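Local coordinates for YjbQ family protein (Sulfolobus solfataricus, PDB 1VPH), which is of unknown function but belongs to the YjbQ (UPF0047) family and binds a potassium ion, with a phosphate ion bound close by in the crystal, at residues S58-V63 with S138-T143; W89-N92 with N97-A100. All coordinates share one frame; numbering follows the deposited sequence.

Interaction 1 (S58-V63 with S138-T143); sequences STAAIV and SERHIT. With PO4 (phosphate ion), chain L.
Arg140 lays one face of its guanidinium group over the methyl group of Ala60. Ala60 CB sits 3.8 Å above the guanidinium plane, over its centre. The edge of the same group does the polar work. Arg140 NH2 gives a nearly straight hydrogen bond to Thr59 OG1, 2.8 Å long with an N-H...O angle of 170°, and the oxygen lies almost in the guanidinium plane. Arg140 NH1 reaches O4 of a phosphate ion at 2.9 Å. The long side chain gets there by bending at chi2 (-54°), while the two side chains of Thr59 and Arg140 cross at about a right angle. Thr59 OG1 hands its own proton to phosphate O4, 2.8 Å away. It therefore links arginine and anion, accepting from one and donating to the other. Phosphate O4 also takes the backbone N-H of Thr59, and a weak bond from the N-H of Ser58. The backbone N-H of Ser58 also bonds phosphate O2. Ser58 OG donates to phosphate O2 at 2.7 Å. His57 and Arg137 bind the ion too. Glu132 forms a salt bridge with Arg140 NH2, which probably balances part of the charge and helps to fix the guanidinium rotation. Further along the strands the contact turns apolar. Ile62 CD1 meets Ile142 CG2 at 4.2 Å, where both side chains are buried between the two strands. Strands 60-65 and 137-148 belong to different antiparallel sheets, and side chains and the bound ion join them here. The phosphate probably came from the crystallisation liquor. Even so, backbone N-H groups, hydroxyls, a histidine and arginines converging on one ion are typical of an anion-binding pocket, built here where the loop leading into strand 60-65 faces strand 137-148 in the YjbQ-like fold.

Interaction 2 (W89-N92 with N97-A100); sequences WKHN and NAHA. With K (potassium ion), chain K.
His91 turns its CG anti to the backbone N (chi1 -174°), and Asn97 sets its CG between its backbone N and carbonyl carbon (chi1 68°), which brings both side chains to one potassium ion. This is the potassium site seen in this protein of YjbQ-like fold, where a 3-10 turn meets the start of helix 98-107. His91 NE2 binds the ion, modelled as potassium, at 2.4 Å and Asn97 OD1 at 2.3 Å. The imidazole and amide planes are only 15° apart, with Asn97 OD1 at the ring edge. Asp95, His101 and a water complete the site. Second-shell bonds probably hold the ligands in place: Glu68 of the second subunit bonds His91 ND1, and Asp134 bonds Asn97 ND2. Away from the metal, Asn92 OD1 accepts a hydrogen bond from Ala98 N at 3.0 Å. The donor lies in the carbonyl plane, on a lone pair. Asn92 ND2 donates to a water that also accepts from His99 N. With an alanine in place of Asn92, the Ala98 N-H is likely to lose its acceptor and that water its link across to the turn. The Ala98 methyl group wedges between three side chains of 89-92. It touches the Asn92 amide and His91 CB, and Trp89 CB comes to 3.4 Å from Ala98 CB.

From the N terminus, the chain passes through strands 14-24, 29-32 and 49-55 before reaching 58-63, the first half of interaction 1. It then runs through strand 60-65 and helix 69-83 to 89-92. Four residues later it returns at 97-100, so interaction 2 closes a short loop on the first turn of helix 98-107. Interaction 1 closes only when 138-143 arrives, after strands 110-116 and 127-132. The short loop thus lies wholly within the long one, and the two do not cross. Interaction 1 joins the two sheets; interaction 2 joins the inter-helix loop to helix 98-107. They meet where Thr59 packs on Asn97 and Ala100, and the anion and metal sites lie side by side there.

Interaction 1 (S58-V63 with S138-T143)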
ATOM      1  N   SER C  58       8.275  -7.782 -10.072  1.00 19.30           N
ATOM      2  CA  SER C  58       8.213  -8.417  -8.775  1.00 18.73           C
ATOM      3  C   SER C  58       9.491  -8.192  -7.939  1.00 19.53           C
ATOM      4  O   SER C  58       9.537  -8.634  -6.767  1.00 18.55           O
ATOM      5  CB  SER C  58       7.947  -9.899  -9.000  1.00 22.53           C
ATOM      6  OG  SER C  58       9.108 -10.496  -9.573  1.00 24.16           O
ATOM      7  N   THR C  59      10.483  -7.481  -8.479  1.00 17.07           N
ATOM      8  CA  THR C  59      11.731  -7.213  -7.752  1.00 16.71           C
ATOM      9  C   THR C  59      12.058  -5.708  -7.698  1.00 18.80           C
ATOM     10  O   THR C  59      13.179  -5.287  -7.409  1.00 19.87           O
ATOM     11  CB  THR C  59      12.878  -8.016  -8.385  1.00 20.18           C
ATOM     12  OG1 THR C  59      13.093  -7.581  -9.710  1.00 19.21           O
ATOM     13  CG2 THR C  59      12.558  -9.494  -8.344  1.00 22.63           C
ATOM     14  N   ALA C  60      11.029  -4.920  -7.958  1.00 20.44           N
ATOM     15  CA  ALA C  60      11.036  -3.505  -7.744  1.00 21.07           C
ATOM     16  C   ALA C  60       9.750  -3.063  -7.038  1.00 21.12           C
ATOM     17  O   ALA C  60       8.759  -3.819  -6.931  1.00 19.35           O
ATOM     18  CB  ALA C  60      11.215  -2.757  -9.068  1.00 21.21           C
ATOM     19  N   ALA C  61       9.779  -1.843  -6.507  1.00 19.42           N
ATOM     20  CA  ALA C  61       8.636  -1.315  -5.777  1.00 19.38           C
ATOM     21  C   ALA C  61       8.502   0.183  -6.014  1.00 19.10           C
ATOM     22  O   ALA C  61       9.368   0.807  -6.623  1.00 18.78           O
ATOM     23  CB  ALA C  61       8.752  -1.612  -4.259  1.00 20.61           C
ATOM     24  N   ILE C  62       7.409   0.752  -5.493  1.00 19.05           N
ATOM     25  CA  ILE C  62       7.172   2.219  -5.539  1.00 17.63           C
ATOM     26  C   ILE C  62       6.973   2.677  -4.134  1.00 19.57           C
ATOM     27  O   ILE C  62       6.182   2.055  -3.421  1.00 19.75           O
ATOM     28  CB  ILE C  62       5.922   2.564  -6.362  1.00 18.21           C
ATOM     29  CG1 ILE C  62       6.125   2.199  -7.871  1.00 20.15           C
ATOM     30  CG2 ILE C  62       5.579   4.048  -6.240  1.00 18.73           C
ATOM     31  CD1 ILE C  62       7.260   3.042  -8.604  1.00 21.13           C
ATOM     32  N   VAL C  63       7.741   3.699  -3.692  1.00 18.34           N
ATOM     33  CA  VAL C  63       7.556   4.280  -2.361  1.00 19.54           C
ATOM     34  C   VAL C  63       7.494   5.786  -2.442  1.00 18.47           C
ATOM     35  O   VAL C  63       7.795   6.371  -3.462  1.00 19.80           O
ATOM     36  CB  VAL C  63       8.645   3.842  -1.313  1.00 21.21           C
ATOM     37  CG1 VAL C  63       8.613   2.358  -1.134  1.00 21.34           C
ATOM     38  CG2 VAL C  63      10.035   4.358  -1.695  1.00 23.77           C
ATOM     39  N   SER C 138      17.852  -2.921 -17.497  1.00 29.93           N
ATOM     40  CA  SER C 138      17.817  -1.976 -18.617  1.00 31.52           C
ATOM     41  C   SER C 138      16.486  -1.253 -18.730  1.00 30.73           C
ATOM     42  O   SER C 138      16.455  -0.105 -19.145  1.00 31.17           O
ATOM     43  CB  SER C 138      18.157  -2.675 -19.951  1.00 32.37           C
ATOM     44  N   GLU C 139      15.391  -1.921 -18.378  1.00 29.95           N
ATOM     45  CA  GLU C 139      14.067  -1.326 -18.525  1.00 30.44           C
ATOM     46  C   GLU C 139      13.155  -1.700 -17.360  1.00 30.48           C
ATOM     47  O   GLU C 139      12.562  -2.786 -17.302  1.00 34.50           O
ATOM     48  CB  GLU C 139      13.428  -1.678 -19.893  1.00 31.16           C
ATOM     49  CG  GLU C 139      12.013  -1.097 -20.111  1.00 38.74           C
ATOM     50  CD  GLU C 139      11.362  -1.452 -21.456  1.00 39.61           C
ATOM     51  OE1 GLU C 139      11.958  -2.159 -22.307  1.00 44.79           O
ATOM     52  OE2 GLU C 139      10.222  -0.982 -21.650  1.00 56.95           O
ATOM     53  N   ARG C 140      13.065  -0.779 -16.424  1.00 26.94           N
ATOM     54  CA  ARG C 140      11.980  -0.815 -15.428  1.00 23.90           C
ATOM     55  C   ARG C 140      10.872   0.069 -15.942  1.00 24.75           C
ATOM     56  O   ARG C 140      11.135   1.217 -16.327  1.00 27.25           O
ATOM     57  CB  ARG C 140      12.452  -0.300 -14.088  1.00 25.28           C
ATOM     58  CG  ARG C 140      13.481  -1.171 -13.404  1.00 26.65           C
ATOM     59  CD  ARG C 140      12.981  -2.589 -13.271  1.00 25.70           C
ATOM     60  NE  ARG C 140      13.641  -3.301 -12.169  1.00 25.54           N
ATOM     61  CZ  ARG C 140      13.321  -4.527 -11.793  1.00 23.92           C
ATOM     62  NH1 ARG C 140      12.361  -5.165 -12.425  1.00 20.84           N
ATOM     63  NH2 ARG C 140      13.965  -5.101 -10.744  1.00 20.50           N
ATOM     64  N   HIS C 141       9.670  -0.492 -16.007  1.00 22.74           N
ATOM     65  CA  HIS C 141       8.509   0.182 -16.536  1.00 24.19           C
ATOM     66  C   HIS C 141       7.583   0.547 -15.367  1.00 23.65           C
ATOM     67  O   HIS C 141       7.119  -0.303 -14.623  1.00 25.25           O
ATOM     68  CB  HIS C 141       7.789  -0.699 -17.505  1.00 26.13           C
ATOM     69  CG  HIS C 141       6.544  -0.081 -18.062  1.00 28.68           C
ATOM     70  ND1 HIS C 141       5.539  -0.832 -18.625  1.00 36.78           N
ATOM     71  CD2 HIS C 141       6.126   1.203 -18.110  1.00 29.15           C
ATOM     72  CE1 HIS C 141       4.552  -0.036 -19.000  1.00 36.62           C
ATOM     73  NE2 HIS C 141       4.881   1.203 -18.696  1.00 27.43           N
ATOM     74  N   ILE C 142       7.326   1.844 -15.235  1.00 21.76           N
ATOM     75  CA  ILE C 142       6.359   2.357 -14.282  1.00 18.26           C
ATOM     76  C   ILE C 142       5.125   2.865 -15.056  1.00 18.86           C
ATOM     77  O   ILE C 142       5.251   3.684 -15.974  1.00 19.57           O
ATOM     78  CB  ILE C 142       6.928   3.553 -13.503  1.00 16.54           C
ATOM     79  CG1 ILE C 142       8.226   3.179 -12.742  1.00 22.87           C
ATOM     80  CG2 ILE C 142       5.916   4.085 -12.479  1.00 22.33           C
ATOM     81  CD1 ILE C 142       9.359   4.136 -12.952  1.00 24.48           C
ATOM     82  N   THR C 143       3.955   2.364 -14.698  1.00 18.02           N
ATOM     83  CA  THR C 143       2.707   2.876 -15.243  1.00 16.42           C
ATOM     84  C   THR C 143       2.217   3.986 -14.377  1.00 18.62           C
ATOM     85  O   THR C 143       2.198   3.854 -13.143  1.00 18.77           O
ATOM     86  CB  THR C 143       1.641   1.755 -15.222  1.00 19.73           C
ATOM     87  OG1 THR C 143       2.136   0.695 -16.050  1.00 23.57           O
ATOM     88  CG2 THR C 143       0.301   2.238 -15.741  1.00 22.20           C
TER
HETATM   89  P   PO4 L 139      10.682  -8.584 -12.461  1.00 30.53           P
HETATM   90  O1  PO4 L 139      11.912  -9.314 -12.818  1.00 41.52           O
HETATM   91  O2  PO4 L 139       9.555  -9.542 -12.076  1.00 24.19           O
HETATM   92  O3  PO4 L 139      10.117  -7.853 -13.660  1.00 42.08           O
HETATM   93  O4  PO4 L 139      10.953  -7.465 -11.487  1.00 31.94           O

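Interaction 2 (W89-N92 with N97-A100)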
ATOM      1  N   TRP C  89      17.857 -18.253   1.027  1.00 19.21           N
ATOM      2  CA  TRP C  89      16.438 -18.382   0.759  1.00 19.12           C
ATOM      3  C   TRP C  89      16.186 -19.512  -0.236  1.00 19.06           C
ATOM      4  O   TRP C  89      17.026 -19.788  -1.117  1.00 17.70           O
ATOM      5  CB  TRP C  89      15.877 -17.102   0.183  1.00 17.44           C
ATOM      6  CG  TRP C  89      15.900 -15.934   1.127  1.00 17.08           C
ATOM      7  CD1 TRP C  89      16.650 -14.810   0.993  1.00 18.54           C
ATOM      8  CD2 TRP C  89      15.179 -15.794   2.352  1.00 19.23           C
ATOM      9  NE1 TRP C  89      16.401 -13.942   2.022  1.00 19.89           N
ATOM     10  CE2 TRP C  89      15.497 -14.513   2.877  1.00 18.60           C
ATOM     11  CE3 TRP C  89      14.278 -16.613   3.052  1.00 20.61           C
ATOM     12  CZ2 TRP C  89      14.958 -14.021   4.084  1.00 19.44           C
ATOM     13  CZ3 TRP C  89      13.719 -16.095   4.273  1.00 18.96           C
ATOM     14  CH2 TRP C  89      14.064 -14.811   4.742  1.00 19.09           C
ATOM     15  N   LYS C  90      15.026 -20.166  -0.099  1.00 20.36           N
ATOM     16  CA  LYS C  90      14.660 -21.283  -0.974  1.00 22.22           C
ATOM     17  C   LYS C  90      14.531 -20.905  -2.445  1.00 21.19           C
ATOM     18  O   LYS C  90      14.892 -21.697  -3.307  1.00 21.73           O
ATOM     19  CB  LYS C  90      13.351 -21.929  -0.481  1.00 23.30           C
ATOM     20  CG  LYS C  90      13.541 -22.863   0.712  1.00 31.20           C
ATOM     21  N   HIS C  91      14.052 -19.693  -2.734  1.00 20.67           N
ATOM     22  CA  HIS C  91      14.009 -19.200  -4.086  1.00 19.23           C
ATOM     23  C   HIS C  91      15.371 -19.081  -4.743  1.00 19.01           C
ATOM     24  O   HIS C  91      15.467 -19.065  -5.988  1.00 19.74           O
ATOM     25  CB  HIS C  91      13.332 -17.833  -4.153  1.00 20.91           C
ATOM     26  CG  HIS C  91      13.111 -17.314  -5.549  1.00 22.06           C
ATOM     27  ND1 HIS C  91      12.254 -17.922  -6.446  1.00 20.58           N
ATOM     28  CD2 HIS C  91      13.592 -16.205  -6.178  1.00 20.19           C
ATOM     29  CE1 HIS C  91      12.248 -17.239  -7.578  1.00 23.50           C
ATOM     30  NE2 HIS C  91      13.030 -16.177  -7.441  1.00 17.94           N
ATOM     31  N   ASN C  92      16.426 -18.955  -3.947  1.00 19.88           N
ATOM     32  CA  ASN C  92      17.763 -18.763  -4.512  1.00 20.44           C
ATOM     33  C   ASN C  92      18.337 -19.983  -5.138  1.00 23.19           C
ATOM     34  O   ASN C  92      19.382 -19.931  -5.792  1.00 24.46           O
ATOM     35  CB  ASN C  92      18.683 -18.203  -3.450  1.00 23.12           C
ATOM     36  CG  ASN C  92      18.444 -16.738  -3.261  1.00 24.90           C
ATOM     37  OD1 ASN C  92      17.666 -16.142  -4.010  1.00 21.56           O
ATOM     38  ND2 ASN C  92      19.088 -16.146  -2.261  1.00 30.02           N
ATOM     39  N   ASN C  97      17.818 -13.800  -6.315  1.00 22.78           N
ATOM     40  CA  ASN C  97      17.222 -12.511  -6.015  1.00 19.92           C
ATOM     41  C   ASN C  97      16.016 -12.625  -5.072  1.00 17.89           C
ATOM     42  O   ASN C  97      15.151 -11.784  -5.089  1.00 19.64           O
ATOM     43  CB  ASN C  97      16.854 -11.801  -7.312  1.00 19.49           C
ATOM     44  CG  ASN C  97      15.734 -12.482  -8.065  1.00 20.49           C
ATOM     45  OD1 ASN C  97      15.311 -13.607  -7.733  1.00 21.52           O
ATOM     46  ND2 ASN C  97      15.276 -11.835  -9.119  1.00 22.90           N
ATOM     47  N   ALA C  98      15.982 -13.691  -4.256  1.00 19.68           N
ATOM     48  CA  ALA C  98      14.912 -13.871  -3.270  1.00 20.58           C
ATOM     49  C   ALA C  98      14.727 -12.620  -2.457  1.00 20.10           C
ATOM     50  O   ALA C  98      13.598 -12.209  -2.268  1.00 20.30           O
ATOM     51  CB  ALA C  98      15.174 -15.029  -2.372  1.00 20.52           C
ATOM     52  N   HIS C  99      15.823 -12.014  -2.006  1.00 19.57           N
ATOM     53  CA  HIS C  99      15.750 -10.812  -1.187  1.00 19.28           C
ATOM     54  C   HIS C  99      14.935  -9.726  -1.884  1.00 19.65           C
ATOM     55  O   HIS C  99      14.178  -8.991  -1.227  1.00 20.03           O
ATOM     56  CB  HIS C  99      17.159 -10.295  -0.900  1.00 22.54           C
ATOM     57  CG  HIS C  99      17.791  -9.623  -2.091  1.00 22.98           C
ATOM     58  ND1 HIS C  99      18.430 -10.323  -3.085  1.00 25.12           N
ATOM     59  CD2 HIS C  99      17.777  -8.325  -2.494  1.00 27.46           C
ATOM     60  CE1 HIS C  99      18.850  -9.481  -4.013  1.00 22.81           C
ATOM     61  NE2 HIS C  99      18.463  -8.260  -3.680  1.00 25.44           N
ATOM     62  N   ALA C 100      15.110  -9.599  -3.203  1.00 19.11           N
ATOM     63  CA  ALA C 100      14.453  -8.555  -3.980  1.00 19.08           C
ATOM     64  C   ALA C 100      12.954  -8.767  -4.031  1.00 20.34           C
ATOM     65  O   ALA C 100      12.173  -7.833  -3.879  1.00 18.83           O
ATOM     66  CB  ALA C 100      15.045  -8.520  -5.408  1.00 19.43           C
TER
HETATM   67  K     K K 138      13.501 -14.321  -8.916  1.00 27.28           K
HETATM   68  O   HOH W   1      18.645 -13.234  -2.058  1.00 28.82           O
HETATM   69  O   HOH W   2      12.134 -15.427  -9.950  1.00 35.06           O